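PDB 3MI6: alpha-galactosidase from Lactobacillus brevis, which probably hydrolyses terminal, non-reducing alpha-D-galactose residues in alpha-D-galactosides such as galactose oligosaccharides, galactomannans and galactolipids. Local coordinates for residues G198-E203 with C527-G532; P442-F447 with D479-A484; Q229-M234 with Y565-A570; G249-Y254 with F534-M539. All blocks are in the same frame, centred on the assembly; numbering follows the deposited sequence.

Interaction 1: residues G198-E203 with C527-G532; sequences GTWARE and CASGGG
Glu203 makes the direct hydrogen bond of this contact: its OE2 accepts from Gly531 N at 2.9 Å. The N-H reaches the carboxylate on its anti side, 22° out of the plane. The bend at chi2 (86°) swings CD out of line with the start of the chain, and the second oxygen, OE1, is taken by Ser548 OG. An alanine here would probably leave Gly531 N and Ser548 OG each without this acceptor, and the bridging water without one of its anchors.

That water accepts from Ala201 N and donates to Glu203 OE2 and to Ser529 O, the last at 2.8 Å. It thus ties the type II turn Thr199-Arg202, from the beta-rich N-terminal part, to the loop that follows barrel strand 523-526. The turn carries Trp200, predicted to bind substrate, and Trp200 NE1 donates to Asp549, the predicted proton donor.

Packing completes the contact. Trp200 meets Ser529 with the edge of its indole, CD1 lying 3.7 Å from Ser529 CB, while Ser529 O sits near the ring plane. Gly530 runs beside the carboxylate: a modelled CB would come 3.1 Å from Glu203 OE2, and at its backbone angles that CB would also press against the preceding carbonyl.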
loop_
_atom_site.group_PDB
_atom_site.type_symbol
_atom_site.label_atom_id
_atom_site.label_comp_id
_atom_site.label_asym_id
_atom_site.label_seq_id
_atom_site.Cartn_x
_atom_site.Cartn_y
_atom_site.Cartn_z
ATOM N N GLY D 198 20.221 3.519 10.759
ATOM C CA GLY D 198 19.897 3.805 12.136
ATOM C C GLY D 198 20.791 4.856 12.729
ATOM O O GLY D 198 20.982 5.938 12.153
ATOM N N THR D 199 21.360 4.510 13.880
ATOM C CA THR D 199 22.264 5.376 14.605
ATOM C C THR D 199 22.736 4.712 15.904
ATOM O O THR D 199 22.432 3.553 16.185
ATOM C CB THR D 199 21.614 6.743 14.928
ATOM O OG1 THR D 199 22.607 7.626 15.469
ATOM C CG2 THR D 199 20.451 6.582 15.928
ATOM N N TRP D 200 23.496 5.451 16.700
ATOM C CA TRP D 200 24.094 4.865 17.880
ATOM C C TRP D 200 22.989 4.332 18.795
ATOM O O TRP D 200 21.948 4.967 18.942
ATOM C CB TRP D 200 25.013 5.880 18.576
ATOM C CG TRP D 200 25.461 5.427 19.919
ATOM C CD1 TRP D 200 26.611 4.756 20.229
ATOM C CD2 TRP D 200 24.753 5.598 21.147
ATOM N NE1 TRP D 200 26.670 4.514 21.588
ATOM C CE2 TRP D 200 25.534 5.016 22.169
ATOM C CE3 TRP D 200 23.533 6.194 21.485
ATOM C CZ2 TRP D 200 25.131 5.007 23.494
ATOM C CZ3 TRP D 200 23.140 6.183 22.793
ATOM C CH2 TRP D 200 23.936 5.598 23.787
ATOM N N ALA D 201 23.209 3.159 19.384
ATOM C CA ALA D 201 22.213 2.524 20.246
ATOM C C ALA D 201 20.927 2.061 19.512
ATOM O O ALA D 201 20.005 1.561 20.144
ATOM C CB ALA D 201 21.869 3.425 21.393
ATOM N N ARG D 202 20.863 2.236 18.192
ATOM C CA ARG D 202 19.788 1.648 17.386
ATOM C C ARG D 202 20.227 1.345 15.950
ATOM O O ARG D 202 19.568 1.732 15.003
ATOM C CB ARG D 202 18.517 2.520 17.397
ATOM C CG ARG D 202 18.756 3.965 17.716
ATOM C CD ARG D 202 17.466 4.793 17.692
ATOM N NE ARG D 202 17.190 5.228 16.327
ATOM C CZ ARG D 202 17.087 6.492 15.916
ATOM N NH1 ARG D 202 17.197 7.501 16.761
ATOM N NH2 ARG D 202 16.841 6.731 14.634
ATOM N N GLU D 203 21.333 0.638 15.797
ATOM C CA GLU D 203 21.884 0.361 14.475
ATOM C C GLU D 203 21.027 -0.553 13.588
ATOM O O GLU D 203 20.344 -1.466 14.053
ATOM C CB GLU D 203 23.293 -0.251 14.588
ATOM C CG GLU D 203 24.336 0.638 15.252
ATOM C CD GLU D 203 24.343 0.526 16.770
ATOM O OE1 GLU D 203 23.251 0.433 17.367
ATOM O OE2 GLU D 203 25.453 0.530 17.359
ATOM N N CYS D 527 35.216 -2.578 17.674
ATOM C CA CYS D 527 34.221 -1.749 18.341
ATOM C C CYS D 527 34.253 -0.337 17.801
ATOM O O CYS D 527 35.285 0.122 17.341
ATOM C CB CYS D 527 34.472 -1.740 19.850
ATOM S SG CYS D 527 33.172 -0.967 20.839
ATOM N N ALA D 528 33.112 0.340 17.842
ATOM C CA ALA D 528 33.020 1.747 17.452
ATOM C C ALA D 528 31.774 2.353 18.078
ATOM O O ALA D 528 30.778 2.577 17.384
ATOM C CB ALA D 528 32.983 1.903 15.939
ATOM N N SER D 529 31.836 2.615 19.388
ATOM C CA SER D 529 30.674 3.083 20.132
ATOM C C SER D 529 29.536 2.093 19.910
ATOM O O SER D 529 28.380 2.480 19.723
ATOM C CB SER D 529 30.243 4.473 19.650
ATOM O OG SER D 529 31.021 5.493 20.234
ATOM N N GLY D 530 29.863 0.807 19.929
ATOM C CA GLY D 530 28.920 -0.206 19.493
ATOM C C GLY D 530 29.180 -0.485 18.035
ATOM O O GLY D 530 30.321 -0.733 17.661
ATOM N N GLY D 531 28.151 -0.415 17.201
ATOM C CA GLY D 531 28.279 -0.881 15.826
ATOM C C GLY D 531 28.556 0.150 14.742
ATOM O O GLY D 531 28.027 0.053 13.643
ATOM N N GLY D 532 29.408 1.123 15.046
ATOM C CA GLY D 532 29.694 2.206 14.128
ATOM C C GLY D 532 30.697 1.851 13.040
ATOM O O GLY D 532 30.977 2.661 12.163
HETATM O O HOH W 1 25.747 1.582 19.813
#

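Interaction 2: residues P442-F447 with D479-A484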
loop_
_atom_site.group_PDB
_atom_site.type_symbol
_atom_site.label_atom_id
_atom_site.label_comp_id
_atom_site.label_asym_id
_atom_site.label_seq_id
_atom_site.Cartn_x
_atom_site.Cartn_y
_atom_site.Cartn_z
ATOM N N PRO D 442 35.618 19.070 19.296
ATOM C CA PRO D 442 35.752 17.861 20.115
ATOM C C PRO D 442 34.670 16.824 19.824
ATOM O O PRO D 442 33.568 17.137 19.361
ATOM C CB PRO D 442 35.580 18.390 21.536
ATOM C CG PRO D 442 34.731 19.608 21.366
ATOM C CD PRO D 442 35.205 20.234 20.097
ATOM N N GLY D 443 35.006 15.567 20.083
ATOM C CA GLY D 443 34.036 14.489 20.013
ATOM C C GLY D 443 34.234 13.687 21.271
ATOM O O GLY D 443 35.317 13.135 21.480
ATOM N N ARG D 444 33.214 13.644 22.122
ATOM C CA ARG D 444 33.368 13.019 23.427
ATOM C C ARG D 444 34.699 13.472 24.055
ATOM O O ARG D 444 35.459 12.655 24.585
ATOM C CB ARG D 444 33.319 11.487 23.307
ATOM C CG ARG D 444 33.096 10.769 24.627
ATOM C CD ARG D 444 33.361 9.277 24.547
ATOM N NE ARG D 444 33.216 8.662 25.871
ATOM C CZ ARG D 444 33.495 7.391 26.164
ATOM N NH1 ARG D 444 33.951 6.571 25.223
ATOM N NH2 ARG D 444 33.324 6.939 27.405
ATOM N N HIS D 445 34.988 14.769 23.947
ATOM C CA HIS D 445 36.165 15.383 24.581
ATOM C C HIS D 445 37.513 14.792 24.110
ATOM O O HIS D 445 38.445 14.642 24.901
ATOM C CB HIS D 445 36.019 15.365 26.123
ATOM C CG HIS D 445 34.591 15.416 26.595
ATOM N ND1 HIS D 445 33.865 14.283 26.908
ATOM C CD2 HIS D 445 33.748 16.461 26.780
ATOM C CE1 HIS D 445 32.641 14.628 27.268
ATOM N NE2 HIS D 445 32.542 15.943 27.196
ATOM N N GLN D 446 37.597 14.466 22.819
ATOM C CA GLN D 446 38.796 13.879 22.210
ATOM C C GLN D 446 38.931 14.217 20.708
ATOM O O GLN D 446 38.024 14.789 20.086
ATOM C CB GLN D 446 38.791 12.365 22.385
ATOM C CG GLN D 446 37.911 11.622 21.385
ATOM C CD GLN D 446 37.469 10.240 21.882
ATOM O OE1 GLN D 446 37.349 9.298 21.094
ATOM N NE2 GLN D 446 37.210 10.121 23.193
ATOM N N PHE D 447 40.073 13.865 20.126
ATOM C CA PHE D 447 40.339 14.150 18.721
ATOM C C PHE D 447 41.025 12.952 18.117
ATOM O O PHE D 447 41.401 12.039 18.848
ATOM C CB PHE D 447 41.233 15.375 18.607
ATOM C CG PHE D 447 40.651 16.579 19.254
ATOM C CD1 PHE D 447 40.770 16.759 20.623
ATOM C CD2 PHE D 447 39.943 17.507 18.504
ATOM C CE1 PHE D 447 40.212 17.846 21.226
ATOM C CE2 PHE D 447 39.386 18.600 19.099
ATOM C CZ PHE D 447 39.522 18.777 20.464
ATOM N N ASP D 479 38.252 -0.107 20.449
ATOM C CA ASP D 479 37.109 0.781 20.323
ATOM C C ASP D 479 37.463 2.008 19.472
ATOM O O ASP D 479 38.602 2.163 19.041
ATOM C CB ASP D 479 36.667 1.194 21.721
ATOM C CG ASP D 479 35.230 1.634 21.773
ATOM O OD1 ASP D 479 34.645 1.902 20.697
ATOM O OD2 ASP D 479 34.686 1.709 22.902
HETATM N N MSE D 480 36.484 2.876 19.234
HETATM C CA MSE D 480 36.651 4.047 18.372
HETATM C C MSE D 480 35.400 4.926 18.502
HETATM O O MSE D 480 34.369 4.638 17.884
HETATM C CB MSE D 480 36.871 3.605 16.921
HETATM C CG MSE D 480 37.510 4.657 16.032
HETATM SE SE MSE D 480 36.258 5.976 15.301
HETATM C CE MSE D 480 35.356 4.913 13.919
ATOM N N ASN D 481 35.505 6.000 19.290
ATOM C CA ASN D 481 34.338 6.680 19.852
ATOM C C ASN D 481 33.987 8.099 19.380
ATOM O O ASN D 481 33.158 8.761 19.996
ATOM C CB ASN D 481 34.434 6.687 21.378
ATOM C CG ASN D 481 34.151 5.331 21.986
ATOM O OD1 ASN D 481 34.939 4.809 22.788
ATOM N ND2 ASN D 481 33.027 4.741 21.598
ATOM N N ARG D 482 34.597 8.584 18.311
ATOM C CA ARG D 482 34.100 9.814 17.712
ATOM C C ARG D 482 34.315 9.826 16.210
ATOM O O ARG D 482 35.022 8.984 15.680
ATOM C CB ARG D 482 34.756 11.039 18.330
ATOM C CG ARG D 482 36.198 11.214 17.945
ATOM C CD ARG D 482 36.598 12.630 18.082
ATOM N NE ARG D 482 36.135 13.432 16.958
ATOM C CZ ARG D 482 36.313 14.747 16.872
ATOM N NH1 ARG D 482 36.933 15.392 17.853
ATOM N NH2 ARG D 482 35.873 15.425 15.819
ATOM N N TYR D 483 33.694 10.778 15.529
ATOM C CA TYR D 483 33.882 10.934 14.088
ATOM C C TYR D 483 34.838 12.098 13.780
ATOM O O TYR D 483 34.736 13.159 14.383
ATOM C CB TYR D 483 32.533 11.101 13.365
ATOM C CG TYR D 483 31.679 9.856 13.415
ATOM C CD1 TYR D 483 32.177 8.638 12.963
ATOM C CD2 TYR D 483 30.366 9.894 13.911
ATOM C CE1 TYR D 483 31.400 7.486 13.003
ATOM C CE2 TYR D 483 29.583 8.753 13.955
ATOM C CZ TYR D 483 30.106 7.543 13.499
ATOM O OH TYR D 483 29.343 6.381 13.534
ATOM N N ALA D 484 35.779 11.890 12.865
ATOM C CA ALA D 484 36.741 12.952 12.571
ATOM C C ALA D 484 36.058 14.207 12.025
ATOM O O ALA D 484 34.958 14.164 11.468
ATOM C CB ALA D 484 37.870 12.479 11.642
#
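At the predicted substrate site of the barrel, the type I' turn Gly443-Gln446 packs on the loop leaving strand 475-478, chiefly through Arg482. Its NH1 donates to Gln446 O at 2.6 Å, with the acceptor in the guanidinium plane and an N-H...O angle of 153°. Gln446 O also accepts from Gly443 N, so one carbonyl serves both the turn's own closure and the arginine. The bend at chi3 (-79°) turns NE back from the line of the chain. Here NE and NH2 both donate to Tyr483 O, a side-on grip that, with the Gln446 bond, fixes the rotation of the group; NH1 has a further acceptor in Thr441 O.

Gly443 N lies over one guanidinium face, 3.0 Å from Arg482 NH1, and a CB modelled on Gly443 would clash with Arg482 NE at 2.7 Å. Gln446 and Arg482 slide past each other in opposite directions, CG of the glutamine 3.7 Å from CD of the arginine. A leucine in place of Arg482 would probably leave Tyr483 O without its two donors and cost the turn its hydrogen bond to this loop through Gln446 O.

Arg444 runs extended beside Asn481, pointing the same way, its NE in a salt bridge with Asp377. Arg444, Asn481 and Asp479, the predicted nucleophile, are predicted to bind substrate; a site at the C-terminal strand ends is characteristic of (beta/alpha)8-barrel glycosidases.

Interaction 3: residues Q229-M234 with Y565-A570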
loop_
_atom_site.group_PDB
_atom_site.type_symbol
_atom_site.label_atom_id
_atom_site.label_comp_id
_atom_site.label_asym_id
_atom_site.label_seq_id
_atom_site.Cartn_x
_atom_site.Cartn_y
_atom_site.Cartn_z
ATOM N N GLN D 229 24.379 4.258 8.365
ATOM C CA GLN D 229 24.078 3.436 7.188
ATOM C C GLN D 229 25.122 2.343 7.068
ATOM O O GLN D 229 26.307 2.623 7.160
ATOM C CB GLN D 229 24.117 4.267 5.902
ATOM C CG GLN D 229 23.280 5.542 5.920
ATOM C CD GLN D 229 21.787 5.289 5.785
ATOM O OE1 GLN D 229 21.337 4.142 5.663
ATOM N NE2 GLN D 229 21.005 6.374 5.787
ATOM N N ASN D 230 24.689 1.104 6.864
ATOM C CA ASN D 230 25.619 0.002 6.640
ATOM C C ASN D 230 25.850 -0.247 5.162
ATOM O O ASN D 230 24.945 -0.030 4.354
ATOM C CB ASN D 230 25.095 -1.287 7.269
ATOM C CG ASN D 230 26.149 -2.348 7.331
ATOM O OD1 ASN D 230 26.854 -2.468 8.327
ATOM N ND2 ASN D 230 26.304 -3.094 6.251
ATOM N N PRO D 231 27.059 -0.718 4.802
ATOM C CA PRO D 231 27.425 -0.981 3.401
ATOM C C PRO D 231 26.607 -2.085 2.740
ATOM O O PRO D 231 26.580 -2.146 1.517
ATOM C CB PRO D 231 28.891 -1.417 3.496
ATOM C CG PRO D 231 29.390 -0.797 4.755
ATOM C CD PRO D 231 28.224 -0.821 5.700
ATOM N N PHE D 232 25.963 -2.944 3.520
ATOM C CA PHE D 232 25.174 -4.039 2.944
ATOM C C PHE D 232 23.750 -3.664 2.517
ATOM O O PHE D 232 23.006 -3.033 3.265
ATOM C CB PHE D 232 25.082 -5.210 3.912
ATOM C CG PHE D 232 24.163 -6.273 3.446
ATOM C CD1 PHE D 232 24.513 -7.074 2.367
ATOM C CD2 PHE D 232 22.931 -6.454 4.050
ATOM C CE1 PHE D 232 23.648 -8.062 1.906
ATOM C CE2 PHE D 232 22.059 -7.445 3.608
ATOM C CZ PHE D 232 22.415 -8.253 2.531
HETATM N N MSE D 233 23.349 -4.086 1.328
HETATM C CA MSE D 233 22.012 -3.759 0.844
HETATM C C MSE D 233 21.498 -4.878 -0.026
HETATM O O MSE D 233 22.271 -5.747 -0.429
HETATM C CB MSE D 233 22.054 -2.484 0.020
HETATM C CG MSE D 233 22.911 -2.606 -1.212
HETATM SE SE MSE D 233 22.824 -1.050 -2.378
HETATM C CE MSE D 233 21.344 -1.578 -3.516
HETATM N N MSE D 234 20.201 -4.850 -0.331
HETATM C CA MSE D 234 19.598 -5.864 -1.188
HETATM C C MSE D 234 18.699 -5.235 -2.223
HETATM O O MSE D 234 18.156 -4.144 -2.000
HETATM C CB MSE D 234 18.810 -6.865 -0.362
HETATM C CG MSE D 234 19.669 -7.586 0.647
HETATM SE SE MSE D 234 18.753 -8.973 1.670
HETATM C CE MSE D 234 17.517 -7.815 2.638
ATOM N N TYR D 565 20.755 -10.058 8.307
ATOM C CA TYR D 565 20.613 -10.023 6.854
ATOM C C TYR D 565 21.997 -9.952 6.211
ATOM O O TYR D 565 22.250 -10.533 5.148
ATOM C CB TYR D 565 19.738 -8.848 6.417
ATOM C CG TYR D 565 18.265 -9.089 6.657
ATOM C CD1 TYR D 565 17.640 -8.646 7.823
ATOM C CD2 TYR D 565 17.481 -9.776 5.716
ATOM C CE1 TYR D 565 16.253 -8.889 8.051
ATOM C CE2 TYR D 565 16.109 -10.018 5.930
ATOM C CZ TYR D 565 15.502 -9.578 7.106
ATOM O OH TYR D 565 14.152 -9.814 7.318
ATOM N N GLY D 566 22.912 -9.253 6.877
ATOM C CA GLY D 566 24.221 -9.025 6.323
ATOM C C GLY D 566 25.303 -9.781 7.046
ATOM O O GLY D 566 26.380 -10.001 6.493
ATOM N N TYR D 567 25.030 -10.189 8.277
ATOM C CA TYR D 567 26.084 -10.757 9.102
ATOM C C TYR D 567 25.599 -11.884 10.028
ATOM O O TYR D 567 24.646 -11.722 10.774
ATOM C CB TYR D 567 26.795 -9.629 9.875
ATOM C CG TYR D 567 27.128 -8.405 9.018
ATOM C CD1 TYR D 567 28.373 -8.248 8.450
ATOM C CD2 TYR D 567 26.189 -7.414 8.788
ATOM C CE1 TYR D 567 28.675 -7.137 7.684
ATOM C CE2 TYR D 567 26.469 -6.316 8.023
ATOM C CZ TYR D 567 27.711 -6.174 7.466
ATOM O OH TYR D 567 28.000 -5.061 6.692
ATOM N N PRO D 568 26.283 -13.033 9.980
ATOM C CA PRO D 568 25.980 -14.213 10.798
ATOM C C PRO D 568 26.219 -13.930 12.266
ATOM O O PRO D 568 27.048 -13.097 12.590
ATOM C CB PRO D 568 26.999 -15.245 10.330
ATOM C CG PRO D 568 27.699 -14.638 9.120
ATOM C CD PRO D 568 27.531 -13.184 9.207
ATOM N N GLN D 569 25.523 -14.635 13.146
ATOM C CA GLN D 569 25.609 -14.375 14.581
ATOM C C GLN D 569 27.013 -14.539 15.159
ATOM O O GLN D 569 27.326 -13.970 16.198
ATOM C CB GLN D 569 24.628 -15.260 15.353
ATOM C CG GLN D 569 24.948 -16.718 15.292
ATOM C CD GLN D 569 24.396 -17.400 14.066
ATOM O OE1 GLN D 569 24.153 -16.763 13.046
ATOM N NE2 GLN D 569 24.187 -18.711 14.162
ATOM N N ALA D 570 27.851 -15.331 14.501
ATOM C CA ALA D 570 29.228 -15.501 14.943
ATOM C C ALA D 570 29.930 -14.147 15.113
ATOM O O ALA D 570 30.798 -13.986 15.972
ATOM C CB ALA D 570 29.988 -16.377 13.956
#
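Phe232 and Gly566 mark the closest backbone approach, with their CA atoms 6.1 Å apart, where the chain entering strand 233-236 passes the end of helix 553-566. The phenylalanine ring faces the glycine in a CH-pi contact: Gly566 CA is 3.9 Å from the ring centroid and 20° off the normal, shifted toward the CD2 rim. CG of Phe232 stands anti to the backbone N (chi1 173°), which starts the ring off toward the helix end. A CB modelled on Gly566 would come 3.0 Å from Phe232 CD2, a clash, so this CH-pi contact depends on a residue without a side chain. Next to CD2 on the rim, CE2 meets Tyr565 CB at 3.9 Å.

Two further pairs extend the patch. Met234, a selenomethionine, crosses Tyr565 at about a right angle, its CE 3.6 Å from Tyr565 CD2. Asn230 and Tyr567 meet tip to tip, with amide and ring planes 77° apart. Tyr567 OH has a weak hydrogen bond with Asn251 ND2, and Phe232 CB lies 4.0 Å from the same hydroxyl.

The contact is buried packing away from the predicted sites and joins the N-terminal antiparallel sheet to the barrel. Helix 305-319 closes on it, with Met312 against Phe232 and Met305 and Leu308 against Met234, while strands 192-197 and 247-252 border strand 233-236 on either side.

Interaction 4: residues G249-Y254 with F534-M539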
loop_
_atom_site.group_PDB
_atom_site.type_symbol
_atom_site.label_atom_id
_atom_site.label_comp_id
_atom_site.label_asym_id
_atom_site.label_seq_id
_atom_site.Cartn_x
_atom_site.Cartn_y
_atom_site.Cartn_z
ATOM N N GLY D 249 22.247 -9.294 -3.388
ATOM C CA GLY D 249 22.872 -8.805 -2.176
ATOM C C GLY D 249 24.199 -8.179 -2.512
ATOM O O GLY D 249 24.959 -8.721 -3.300
ATOM N N PHE D 250 24.483 -7.032 -1.922
ATOM C CA PHE D 250 25.729 -6.341 -2.201
ATOM C C PHE D 250 26.403 -5.991 -0.898
ATOM O O PHE D 250 25.796 -5.351 -0.040
ATOM C CB PHE D 250 25.454 -5.043 -2.968
ATOM C CG PHE D 250 24.665 -5.235 -4.223
ATOM C CD1 PHE D 250 23.302 -5.448 -4.173
ATOM C CD2 PHE D 250 25.281 -5.198 -5.450
ATOM C CE1 PHE D 250 22.574 -5.623 -5.323
ATOM C CE2 PHE D 250 24.549 -5.377 -6.612
ATOM C CZ PHE D 250 23.193 -5.592 -6.545
ATOM N N ASN D 251 27.652 -6.399 -0.732
ATOM C CA ASN D 251 28.424 -5.899 0.399
ATOM C C ASN D 251 29.841 -5.416 -0.004
ATOM O O ASN D 251 30.195 -5.406 -1.180
ATOM C CB ASN D 251 28.431 -6.902 1.556
ATOM C CG ASN D 251 28.607 -6.226 2.921
ATOM O OD1 ASN D 251 29.062 -5.079 3.009
ATOM N ND2 ASN D 251 28.256 -6.941 3.992
ATOM N N LEU D 252 30.646 -5.003 0.966
ATOM C CA LEU D 252 31.862 -4.266 0.660
ATOM C C LEU D 252 32.927 -4.524 1.707
ATOM O O LEU D 252 32.731 -4.206 2.871
ATOM C CB LEU D 252 31.536 -2.785 0.687
ATOM C CG LEU D 252 31.939 -1.938 -0.499
ATOM C CD1 LEU D 252 32.518 -0.594 0.010
ATOM C CD2 LEU D 252 32.909 -2.705 -1.417
ATOM N N VAL D 253 34.067 -5.085 1.325
ATOM C CA VAL D 253 35.106 -5.250 2.333
ATOM C C VAL D 253 35.892 -3.961 2.527
ATOM O O VAL D 253 36.983 -3.832 2.021
ATOM C CB VAL D 253 36.067 -6.353 1.986
ATOM C CG1 VAL D 253 36.846 -6.734 3.234
ATOM C CG2 VAL D 253 35.309 -7.529 1.427
ATOM N N TYR D 254 35.316 -3.019 3.264
ATOM C CA TYR D 254 35.884 -1.694 3.463
ATOM C C TYR D 254 35.284 -1.136 4.740
ATOM O O TYR D 254 34.228 -1.574 5.159
ATOM C CB TYR D 254 35.536 -0.797 2.276
ATOM C CG TYR D 254 36.350 0.469 2.221
ATOM C CD1 TYR D 254 37.739 0.417 2.193
ATOM C CD2 TYR D 254 35.729 1.720 2.199
ATOM C CE1 TYR D 254 38.486 1.573 2.152
ATOM C CE2 TYR D 254 36.462 2.885 2.161
ATOM C CZ TYR D 254 37.843 2.807 2.134
ATOM O OH TYR D 254 38.589 3.961 2.108
ATOM N N PHE D 534 30.619 -1.705 11.953
ATOM C CA PHE D 534 30.266 -3.100 11.820
ATOM C C PHE D 534 30.290 -3.540 10.355
ATOM O O PHE D 534 29.243 -3.527 9.687
ATOM C CB PHE D 534 28.867 -3.308 12.399
ATOM C CG PHE D 534 28.554 -4.731 12.719
ATOM C CD1 PHE D 534 28.151 -5.591 11.734
ATOM C CD2 PHE D 534 28.675 -5.198 14.018
ATOM C CE1 PHE D 534 27.875 -6.894 12.032
ATOM C CE2 PHE D 534 28.402 -6.500 14.335
ATOM C CZ PHE D 534 27.997 -7.357 13.342
ATOM N N ASP D 535 31.460 -3.942 9.857
ATOM C CA ASP D 535 31.584 -4.236 8.435
ATOM C C ASP D 535 32.607 -5.307 8.063
ATOM O O ASP D 535 33.458 -5.668 8.846
ATOM C CB ASP D 535 31.857 -2.955 7.663
ATOM C CG ASP D 535 33.161 -2.308 8.057
ATOM O OD1 ASP D 535 34.139 -3.038 8.353
ATOM O OD2 ASP D 535 33.207 -1.059 8.057
ATOM N N LEU D 536 32.508 -5.814 6.840
ATOM C CA LEU D 536 33.350 -6.919 6.401
ATOM C C LEU D 536 34.831 -6.554 6.518
ATOM O O LEU D 536 35.681 -7.415 6.735
ATOM C CB LEU D 536 32.977 -7.370 4.978
ATOM C CG LEU D 536 31.522 -7.850 4.742
ATOM C CD1 LEU D 536 31.222 -7.968 3.272
ATOM C CD2 LEU D 536 31.184 -9.153 5.435
ATOM N N GLY D 537 35.131 -5.266 6.411
ATOM C CA GLY D 537 36.506 -4.826 6.449
ATOM C C GLY D 537 37.164 -5.222 7.750
ATOM O O GLY D 537 38.333 -5.590 7.776
HETATM N N MSE D 538 36.412 -5.140 8.838
HETATM C CA MSE D 538 36.967 -5.421 10.150
HETATM C C MSE D 538 36.915 -6.902 10.513
HETATM O O MSE D 538 37.741 -7.363 11.296
HETATM C CB MSE D 538 36.234 -4.607 11.201
HETATM C CG MSE D 538 36.216 -3.137 10.901
HETATM SE SE MSE D 538 37.883 -2.262 11.460
HETATM C CE MSE D 538 37.792 -2.627 13.375
HETATM N N MSE D 539 35.951 -7.633 9.946
HETATM C CA MSE D 539 35.797 -9.054 10.220
HETATM C C MSE D 539 36.971 -9.880 9.682
HETATM O O MSE D 539 37.247 -10.980 10.172
HETATM C CB MSE D 539 34.489 -9.599 9.626
HETATM C CG MSE D 539 33.208 -8.893 10.084
HETATM SE SE MSE D 539 32.944 -8.781 12.029
HETATM C CE MSE D 539 31.612 -7.366 12.008
#
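Val253 and Gly537 bring their CA atoms within 4.4 Å of each other, an unusually close approach for a loop leaving a strand and the first turn of a helix. The absence of a side chain at Gly537 permits it: a modelled CB would clash with Tyr254 C at 3.0 Å. In its place the bare CA of Gly537 packs 3.8 Å from Val253 CG1. Val253 itself is the centre of an inverse gamma turn (phi/psi -82°/78°), closed by a weak bond from Tyr254 N to Leu252 O, and this turn bends the chain round the helix start as strand 247-252 ends.

Helix 536-539 is capped by Asp535, a classical N-cap. Asp535 OD1 accepts from Met538 N at 3.1 Å, met nearly along the C-O axis. Ser225 OG pairs with the other carboxylate oxygen, OD2, and Ser255 OG with OD1. Through the strand, this contact joins the nine-stranded antiparallel sheet of the N-terminal part to a short helix in the segment between barrel strands 523-526 and 544-546.

Leu536 supplies most of the apolar packing from the helix. Its CB lies 3.8 Å from Leu252 O and 4.3 Å from Val253 CG2, while its branched end points at the Asn251 side chain, where the modelled closeness is doubtful. The Asn251 amide is turned back on the following peptide, OD1 accepting from Leu252 N at 2.6 Å. Ile297 of the adjoining strand 290-301 and Tyr316 of helix 305-319 also touch Leu536.

Interactions 1, 3 and 4 each join the N-terminal sheet region to the catalytic barrel, whereas interaction 2 lies within the barrel. Along the chain the first segments run 198-203, 229-234, 249-254; their partners follow as 527-532 (1), 534-539 (4) and 565-570 (3), so interaction 1 crosses 3 and 4, interaction 4 falls within the span of 3, and both segments of interaction 2 lie in between. Interactions 3 and 4 lie closest, with centres 8 Å apart, on neighbouring strands 233-236 and 247-252. Interactions 1 and 2, with centres about 14 Å apart, touch at Ser529 with Asp479 and Asn481. The domain interface of interactions 3 and 4 thus reaches the predicted site through interaction 1.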